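Long-range contact in glycosylation Associate Protein 1 (Streptococcus agalactiae serotype V, PDB 6OYC), which probably takes part, in complex with its partner proteins Gap2 and Gap3, in the glycosylation and accessory Sec-dependent secretion of a streptococcal surface protein: residues R425-Q439 / G446-V458. Sequence-based numbering, arbitrary orientation.
Sequences RLIIDISKIPDLYTQ and GIPQINTILTEFV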
ATOM      1  N   ARG A 425      13.607 -18.217   6.548  1.00 43.43           N
ATOM      2  CA  ARG A 425      13.407 -18.967   7.778  1.00 42.35           C
ATOM      3  C   ARG A 425      13.047 -18.060   8.949  1.00 38.50           C
ATOM      4  O   ARG A 425      12.207 -18.421   9.786  1.00 34.75           O
ATOM      5  CB  ARG A 425      14.681 -19.760   8.092  1.00 42.77           C
ATOM      6  CG  ARG A 425      14.480 -20.905   9.059  1.00 47.32           C
ATOM      7  CD  ARG A 425      13.569 -21.969   8.485  1.00 47.92           C
ATOM      8  NE  ARG A 425      13.552 -23.150   9.333  1.00 48.60           N
ATOM      9  CZ  ARG A 425      12.704 -24.165   9.195  1.00 55.62           C
ATOM     10  NH1 ARG A 425      11.786 -24.148   8.233  1.00 55.25           N
ATOM     11  NH2 ARG A 425      12.769 -25.195  10.031  1.00 55.85           N
ATOM     12  N   LEU A 426      13.661 -16.881   9.022  1.00 38.60           N
ATOM     13  CA  LEU A 426      13.571 -16.058  10.217  1.00 38.60           C
ATOM     14  C   LEU A 426      13.536 -14.583   9.838  1.00 36.79           C
ATOM     15  O   LEU A 426      14.335 -14.136   9.007  1.00 35.93           O
ATOM     16  CB  LEU A 426      14.753 -16.341  11.155  1.00 34.99           C
ATOM     17  CG  LEU A 426      14.775 -15.651  12.521  1.00 35.38           C
ATOM     18  CD1 LEU A 426      13.566 -16.052  13.362  1.00 33.56           C
ATOM     19  CD2 LEU A 426      16.087 -15.976  13.263  1.00 36.59           C
ATOM     20  N   ILE A 427      12.614 -13.839  10.459  1.00 35.87           N
ATOM     21  CA  ILE A 427      12.500 -12.393  10.302  1.00 34.34           C
ATOM     22  C   ILE A 427      13.088 -11.724  11.540  1.00 33.41           C
ATOM     23  O   ILE A 427      12.728 -12.073  12.672  1.00 36.29           O
ATOM     24  CB  ILE A 427      11.029 -11.978  10.096  1.00 34.79           C
ATOM     25  CG1 ILE A 427      10.579 -12.242   8.655  1.00 34.40           C
ATOM     26  CG2 ILE A 427      10.806 -10.506  10.447  1.00 35.58           C
ATOM     27  CD1 ILE A 427       9.044 -12.193   8.486  1.00 33.72           C
ATOM     28  N   ILE A 428      13.995 -10.774  11.342  1.00 32.52           N
ATOM     29  CA  ILE A 428      14.534  -9.992  12.453  1.00 35.30           C
ATOM     30  C   ILE A 428      14.278  -8.508  12.198  1.00 33.70           C
ATOM     31  O   ILE A 428      14.776  -7.931  11.219  1.00 29.59           O
ATOM     32  CB  ILE A 428      16.031 -10.247  12.689  1.00 33.70           C
ATOM     33  CG1 ILE A 428      16.265 -11.692  13.134  1.00 35.82           C
ATOM     34  CG2 ILE A 428      16.523  -9.331  13.801  1.00 34.10           C
ATOM     35  CD1 ILE A 428      17.709 -11.980  13.518  1.00 33.14           C
ATOM     36  N   ASP A 429      13.526  -7.888  13.099  1.00 30.02           N
ATOM     37  CA  ASP A 429      13.324  -6.442  13.082  1.00 34.45           C
ATOM     38  C   ASP A 429      13.373  -6.001  14.540  1.00 36.22           C
ATOM     39  O   ASP A 429      12.406  -6.194  15.287  1.00 35.01           O
ATOM     40  CB  ASP A 429      12.004  -6.075  12.414  1.00 35.94           C
ATOM     41  CG  ASP A 429      11.901  -4.595  12.095  1.00 37.73           C
ATOM     42  OD1 ASP A 429      12.728  -3.806  12.622  1.00 36.01           O
ATOM     43  OD2 ASP A 429      10.987  -4.231  11.313  1.00 35.56           O
ATOM     44  N   ILE A 430      14.507  -5.436  14.951  1.00 35.45           N
ATOM     45  CA  ILE A 430      14.776  -5.211  16.367  1.00 39.84           C
ATOM     46  C   ILE A 430      14.732  -3.731  16.734  1.00 39.33           C
ATOM     47  O   ILE A 430      15.044  -3.377  17.875  1.00 38.67           O
ATOM     48  CB  ILE A 430      16.114  -5.832  16.798  1.00 38.19           C
ATOM     49  CG1 ILE A 430      17.249  -5.369  15.881  1.00 38.00           C
ATOM     50  CG2 ILE A 430      16.020  -7.356  16.849  1.00 39.08           C
ATOM     51  CD1 ILE A 430      18.609  -5.623  16.456  1.00 39.79           C
ATOM     52  N   SER A 431      14.342  -2.858  15.808  1.00 37.61           N
ATOM     53  CA  SER A 431      14.195  -1.451  16.141  1.00 35.09           C
ATOM     54  C   SER A 431      12.994  -1.262  17.064  1.00 33.47           C
ATOM     55  O   SER A 431      12.178  -2.168  17.258  1.00 34.89           O
ATOM     56  CB  SER A 431      14.043  -0.605  14.875  1.00 34.72           C
ATOM     57  OG  SER A 431      12.677  -0.471  14.511  1.00 38.92           O
ATOM     58  N   LYS A 432      12.871  -0.056  17.627  1.00 35.89           N
ATOM     59  CA  LYS A 432      11.720   0.212  18.486  1.00 37.00           C
ATOM     60  C   LYS A 432      10.432   0.427  17.715  1.00 36.12           C
ATOM     61  O   LYS A 432       9.369   0.365  18.327  1.00 38.09           O
ATOM     62  CB  LYS A 432      11.959   1.422  19.386  1.00 39.37           C
ATOM     63  CG  LYS A 432      13.350   1.495  19.979  1.00 40.32           C
ATOM     64  CD  LYS A 432      13.608   2.891  20.525  1.00 45.02           C
ATOM     65  CE  LYS A 432      15.060   3.061  20.862  1.00 44.93           C
ATOM     66  NZ  LYS A 432      15.313   2.743  22.280  1.00 54.72           N
ATOM     67  N   ILE A 433      10.494   0.680  16.405  1.00 36.00           N
ATOM     68  CA  ILE A 433       9.292   0.809  15.577  1.00 37.08           C
ATOM     69  C   ILE A 433       9.400  -0.162  14.407  1.00 36.43           C
ATOM     70  O   ILE A 433       9.802   0.237  13.303  1.00 31.11           O
ATOM     71  CB  ILE A 433       9.096   2.247  15.071  1.00 37.31           C
ATOM     72  CG1 ILE A 433       9.347   3.253  16.194  1.00 37.62           C
ATOM     73  CG2 ILE A 433       7.686   2.425  14.506  1.00 37.16           C
ATOM     74  CD1 ILE A 433       9.457   4.691  15.719  1.00 37.64           C
ATOM     75  N   PRO A 434       9.088  -1.439  14.602  1.00 36.17           N
ATOM     76  CA  PRO A 434       9.258  -2.400  13.513  1.00 34.20           C
ATOM     77  C   PRO A 434       8.301  -2.105  12.373  1.00 33.48           C
ATOM     78  O   PRO A 434       7.206  -1.570  12.566  1.00 37.03           O
ATOM     79  CB  PRO A 434       8.968  -3.758  14.170  1.00 33.49           C
ATOM     80  CG  PRO A 434       8.388  -3.467  15.482  1.00 36.35           C
ATOM     81  CD  PRO A 434       8.842  -2.100  15.890  1.00 35.94           C
ATOM     82  N   ASP A 435       8.759  -2.424  11.164  1.00 30.63           N
ATOM     83  CA  ASP A 435       7.971  -2.203   9.960  1.00 31.89           C
ATOM     84  C   ASP A 435       6.648  -2.978  10.014  1.00 32.94           C
ATOM     85  O   ASP A 435       6.617  -4.185  10.291  1.00 31.61           O
ATOM     86  CB  ASP A 435       8.793  -2.603   8.730  1.00 30.66           C
ATOM     87  CG  ASP A 435       8.020  -2.424   7.428  1.00 30.60           C
ATOM     88  OD1 ASP A 435       7.800  -1.270   7.038  1.00 31.85           O
ATOM     89  OD2 ASP A 435       7.620  -3.432   6.806  1.00 28.41           O
ATOM     90  N   LEU A 436       5.551  -2.265   9.758  1.00 30.26           N
ATOM     91  CA  LEU A 436       4.222  -2.856   9.890  1.00 32.09           C
ATOM     92  C   LEU A 436       3.995  -3.949   8.856  1.00 33.66           C
ATOM     93  O   LEU A 436       3.542  -5.052   9.195  1.00 33.00           O
ATOM     94  CB  LEU A 436       3.145  -1.775   9.758  1.00 33.33           C
ATOM     95  CG  LEU A 436       1.717  -2.336   9.686  1.00 35.70           C
ATOM     96  CD1 LEU A 436       1.389  -2.997  11.017  1.00 39.84           C
ATOM     97  CD2 LEU A 436       0.662  -1.270   9.327  1.00 32.85           C
ATOM     98  N   TYR A 437       4.283  -3.659   7.580  1.00 30.66           N
ATOM     99  CA  TYR A 437       3.990  -4.645   6.554  1.00 30.85           C
ATOM    100  C   TYR A 437       4.793  -5.923   6.788  1.00 32.67           C
ATOM    101  O   TYR A 437       4.286  -7.029   6.581  1.00 33.80           O
ATOM    102  CB  TYR A 437       4.255  -4.097   5.149  1.00 23.96           C
ATOM    103  CG  TYR A 437       3.835  -5.160   4.153  1.00 30.57           C
ATOM    104  CD1 TYR A 437       2.490  -5.457   3.965  1.00 29.57           C
ATOM    105  CD2 TYR A 437       4.769  -5.935   3.480  1.00 31.45           C
ATOM    106  CE1 TYR A 437       2.081  -6.466   3.087  1.00 31.92           C
ATOM    107  CE2 TYR A 437       4.362  -6.956   2.590  1.00 30.93           C
ATOM    108  CZ  TYR A 437       3.020  -7.213   2.405  1.00 30.93           C
ATOM    109  OH  TYR A 437       2.594  -8.213   1.551  1.00 30.63           O
ATOM    110  N   THR A 438       6.043  -5.787   7.238  1.00 30.57           N
ATOM    111  CA  THR A 438       6.862  -6.953   7.565  1.00 32.38           C
ATOM    112  C   THR A 438       6.218  -7.793   8.663  1.00 34.91           C
ATOM    113  O   THR A 438       6.232  -9.028   8.595  1.00 34.22           O
ATOM    114  CB  THR A 438       8.267  -6.501   7.979  1.00 30.28           C
ATOM    115  OG1 THR A 438       8.861  -5.769   6.902  1.00 32.65           O
ATOM    116  CG2 THR A 438       9.160  -7.691   8.314  1.00 33.36           C
ATOM    117  N   GLN A 439       5.652  -7.143   9.685  1.00 35.41           N
ATOM    118  CA  GLN A 439       4.936  -7.883  10.724  1.00 35.63           C
ATOM    119  C   GLN A 439       3.747  -8.640  10.140  1.00 36.85           C
ATOM    120  O   GLN A 439       3.532  -9.817  10.457  1.00 34.69           O
ATOM    121  CB  GLN A 439       4.468  -6.935  11.825  1.00 35.19           C
ATOM    122  CG  GLN A 439       5.579  -6.277  12.593  1.00 37.46           C
ATOM    123  CD  GLN A 439       5.045  -5.355  13.659  1.00 42.72           C
ATOM    124  OE1 GLN A 439       4.476  -4.289  13.365  1.00 44.50           O
ATOM    125  NE2 GLN A 439       5.195  -5.764  14.907  1.00 41.59           N
ATOM    126  N   GLY A 446       3.754 -17.457   8.582  1.00 41.71           N
ATOM    127  CA  GLY A 446       4.255 -18.317   9.620  1.00 45.53           C
ATOM    128  C   GLY A 446       5.707 -18.119   9.961  1.00 40.70           C
ATOM    129  O   GLY A 446       6.176 -18.723  10.925  1.00 46.16           O
ATOM    130  N   ILE A 447       6.439 -17.317   9.193  1.00 39.95           N
ATOM    131  CA  ILE A 447       7.846 -17.063   9.510  1.00 37.87           C
ATOM    132  C   ILE A 447       7.934 -16.410  10.885  1.00 40.95           C
ATOM    133  O   ILE A 447       7.220 -15.415  11.149  1.00 35.75           O
ATOM    134  CB  ILE A 447       8.492 -16.178   8.436  1.00 35.64           C
ATOM    135  CG1 ILE A 447       8.370 -16.829   7.053  1.00 36.38           C
ATOM    136  CG2 ILE A 447       9.959 -15.880   8.780  1.00 32.59           C
ATOM    137  CD1 ILE A 447       9.047 -16.031   5.933  1.00 31.06           C
ATOM    138  N   PRO A 448       8.746 -16.938  11.803  1.00 38.24           N
ATOM    139  CA  PRO A 448       8.821 -16.355  13.149  1.00 36.78           C
ATOM    140  C   PRO A 448       9.616 -15.051  13.149  1.00 35.89           C
ATOM    141  O   PRO A 448      10.544 -14.859  12.354  1.00 34.37           O
ATOM    142  CB  PRO A 448       9.534 -17.448  13.963  1.00 40.77           C
ATOM    143  CG  PRO A 448      10.453 -18.120  12.938  1.00 39.03           C
ATOM    144  CD  PRO A 448       9.654 -18.093  11.630  1.00 38.76           C
ATOM    145  N   GLN A 449       9.248 -14.151  14.064  1.00 33.33           N
ATOM    146  CA  GLN A 449       9.821 -12.809  14.108  1.00 40.06           C
ATOM    147  C   GLN A 449      10.555 -12.543  15.414  1.00 35.26           C
ATOM    148  O   GLN A 449      10.034 -12.821  16.491  1.00 34.70           O
ATOM    149  CB  GLN A 449       8.737 -11.740  13.957  1.00 34.41           C
ATOM    150  CG  GLN A 449       7.931 -11.858  12.716  1.00 38.27           C
ATOM    151  CD  GLN A 449       6.680 -11.021  12.809  1.00 39.74           C
ATOM    152  OE1 GLN A 449       6.740  -9.790  12.827  1.00 37.05           O
ATOM    153  NE2 GLN A 449       5.541 -11.685  12.898  1.00 38.63           N
ATOM    154  N   ILE A 450      11.728 -11.932  15.327  1.00 30.99           N
ATOM    155  CA  ILE A 450      12.461 -11.503  16.516  1.00 37.93           C
ATOM    156  C   ILE A 450      12.344  -9.987  16.636  1.00 36.16           C
ATOM    157  O   ILE A 450      12.791  -9.250  15.748  1.00 36.39           O
ATOM    158  CB  ILE A 450      13.937 -11.935  16.481  1.00 37.54           C
ATOM    159  CG1 ILE A 450      14.063 -13.460  16.463  1.00 35.14           C
ATOM    160  CG2 ILE A 450      14.674 -11.341  17.688  1.00 38.48           C
ATOM    161  CD1 ILE A 450      15.503 -13.944  16.346  1.00 36.42           C
ATOM    162  N   ASN A 451      11.769  -9.526  17.745  1.00 35.49           N
ATOM    163  CA  ASN A 451      11.601  -8.115  18.060  1.00 38.01           C
ATOM    164  C   ASN A 451      12.263  -7.816  19.406  1.00 39.65           C
ATOM    165  O   ASN A 451      12.567  -8.719  20.183  1.00 41.63           O
ATOM    166  CB  ASN A 451      10.108  -7.727  18.095  1.00 33.39           C
ATOM    167  CG  ASN A 451       9.337  -8.186  16.848  1.00 35.71           C
ATOM    168  OD1 ASN A 451       8.321  -8.862  16.953  1.00 36.21           O
ATOM    169  ND2 ASN A 451       9.836  -7.828  15.665  1.00 34.61           N
ATOM    170  N   THR A 452      12.494  -6.535  19.682  1.00 39.01           N
ATOM    171  CA  THR A 452      12.886  -6.104  21.019  1.00 38.92           C
ATOM    172  C   THR A 452      11.728  -5.525  21.816  1.00 43.23           C
ATOM    173  O   THR A 452      11.940  -5.058  22.936  1.00 47.58           O
ATOM    174  CB  THR A 452      13.995  -5.051  20.954  1.00 37.33           C
ATOM    175  OG1 THR A 452      13.591  -3.991  20.076  1.00 39.03           O
ATOM    176  CG2 THR A 452      15.275  -5.662  20.469  1.00 40.22           C
ATOM    177  N   ILE A 453      10.516  -5.504  21.260  1.00 40.71           N
ATOM    178  CA  ILE A 453       9.366  -4.912  21.924  1.00 43.39           C
ATOM    179  C   ILE A 453       8.182  -5.852  21.772  1.00 47.75           C
ATOM    180  O   ILE A 453       8.140  -6.697  20.876  1.00 46.51           O
ATOM    181  CB  ILE A 453       9.008  -3.528  21.350  1.00 43.53           C
ATOM    182  CG1 ILE A 453       8.331  -3.698  19.984  1.00 41.65           C
ATOM    183  CG2 ILE A 453      10.250  -2.672  21.211  1.00 39.22           C
ATOM    184  CD1 ILE A 453       7.994  -2.400  19.299  1.00 37.58           C
ATOM    185  N   LEU A 454       7.217  -5.696  22.669  1.00 44.66           N
ATOM    186  CA  LEU A 454       5.960  -6.403  22.534  1.00 47.69           C
ATOM    187  C   LEU A 454       5.117  -5.741  21.455  1.00 49.26           C
ATOM    188  O   LEU A 454       5.059  -4.514  21.346  1.00 51.94           O
ATOM    189  CB  LEU A 454       5.196  -6.415  23.860  1.00 53.49           C
ATOM    190  CG  LEU A 454       3.914  -7.260  23.946  1.00 61.57           C
ATOM    191  CD1 LEU A 454       2.645  -6.494  23.487  1.00 59.65           C
ATOM    192  CD2 LEU A 454       4.079  -8.591  23.184  1.00 63.55           C
ATOM    193  N   THR A 455       4.464  -6.573  20.658  1.00 47.52           N
ATOM    194  CA  THR A 455       3.583  -6.145  19.589  1.00 46.43           C
ATOM    195  C   THR A 455       2.363  -7.040  19.641  1.00 46.67           C
ATOM    196  O   THR A 455       2.391  -8.119  20.233  1.00 50.64           O
ATOM    197  CB  THR A 455       4.259  -6.247  18.203  1.00 49.46           C
ATOM    198  OG1 THR A 455       4.476  -7.629  17.873  1.00 47.69           O
ATOM    199  CG2 THR A 455       5.617  -5.517  18.193  1.00 43.17           C
ATOM    200  N   GLU A 456       1.287  -6.600  19.008  1.00 46.47           N
ATOM    201  CA  GLU A 456       0.151  -7.500  18.921  1.00 45.81           C
ATOM    202  C   GLU A 456       0.387  -8.640  17.937  1.00 42.35           C
ATOM    203  O   GLU A 456      -0.428  -9.569  17.882  1.00 42.79           O
ATOM    204  CB  GLU A 456      -1.102  -6.710  18.539  1.00 48.71           C
ATOM    205  CG  GLU A 456      -1.393  -5.529  19.450  1.00 47.64           C
ATOM    206  CD  GLU A 456      -2.848  -5.101  19.361  1.00 51.12           C
ATOM    207  OE1 GLU A 456      -3.544  -5.602  18.446  1.00 50.00           O
ATOM    208  OE2 GLU A 456      -3.292  -4.276  20.199  1.00 49.37           O
ATOM    209  N   PHE A 457       1.474  -8.605  17.172  1.00 44.12           N
ATOM    210  CA  PHE A 457       1.705  -9.584  16.119  1.00 42.43           C
ATOM    211  C   PHE A 457       2.408 -10.842  16.593  1.00 45.29           C
ATOM    212  O   PHE A 457       2.307 -11.876  15.922  1.00 45.03           O
ATOM    213  CB  PHE A 457       2.543  -8.963  14.996  1.00 44.21           C
ATOM    214  CG  PHE A 457       1.788  -7.983  14.177  1.00 45.42           C
ATOM    215  CD1 PHE A 457       1.074  -8.403  13.057  1.00 42.31           C
ATOM    216  CD2 PHE A 457       1.743  -6.646  14.550  1.00 43.49           C
ATOM    217  CE1 PHE A 457       0.361  -7.502  12.309  1.00 38.25           C
ATOM    218  CE2 PHE A 457       1.029  -5.740  13.803  1.00 42.19           C
ATOM    219  CZ  PHE A 457       0.342  -6.164  12.683  1.00 40.50           C
ATOM    220  N   VAL A 458       3.151 -10.773  17.689  1.00 44.32           N
ATOM    221  CA  VAL A 458       4.030 -11.859  18.104  1.00 45.05           C
ATOM    222  C   VAL A 458       3.653 -12.263  19.517  1.00 47.25           C
ATOM    223  O   VAL A 458       3.530 -11.407  20.401  1.00 47.18           O
ATOM    224  CB  VAL A 458       5.513 -11.450  18.037  1.00 45.19           C
ATOM    225  CG1 VAL A 458       6.379 -12.484  18.748  1.00 45.88           C
ATOM    226  CG2 VAL A 458       5.954 -11.261  16.592  1.00 41.39           C
TER
HETATM  227  O   HOH W   1      11.281  -4.755  17.632  1.00 38.19           O
HETATM  228  O   HOH W   2       6.218  -8.162  15.329  1.00 41.56           O
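Gln439 turns CG anti to the carbonyl carbon (chi1 -65°) and runs extended beyond it, which carries its amide past Phe457 CD2 to the methyl of Thr455; its CB, set by the helix backbone, sits over one face of the Phe457 ring, a CH-pi contact 3.8 Å from CB to the ring centroid. Leu436 CD1 meets the same ring at CZ (3.7 Å), the two side chains crossing at about a right angle. Water 2 ties the polar ends together: it accepts from Gln439 NE2 (2.6 Å) and Thr455 OG1 and donates to Gln449 OE1 and Asn451 OD1, so four side chains fix its place. Asn451, its CG likewise anti to the carbonyl carbon (chi1 -50°), sends ND2 to a lone pair of Asp429 O, a nearly straight bond of 3.1 Å. Beyond it Thr452 OG1 donates to Ile430 O (2.7 Å) from above the carbonyl plane. Pro434 CD and Ile453 CD1 touch tip to tip. The strands themselves pair in parallel through Ile427 N to Pro448 O, Ile450 N to Ile427 O (2.8 Å) and Asp429 N to Ile450 O. Ile428 and Ile450 lie side by side on the face packed by helix 473-481, while Ile427 and Gln449 share the other. Strands 426-428 and 449-451, joined through helix 436-445, form a beta-alpha-beta unit in a six-stranded parallel sheet, consistent with a Rossmann-like domain of the GT-B clan.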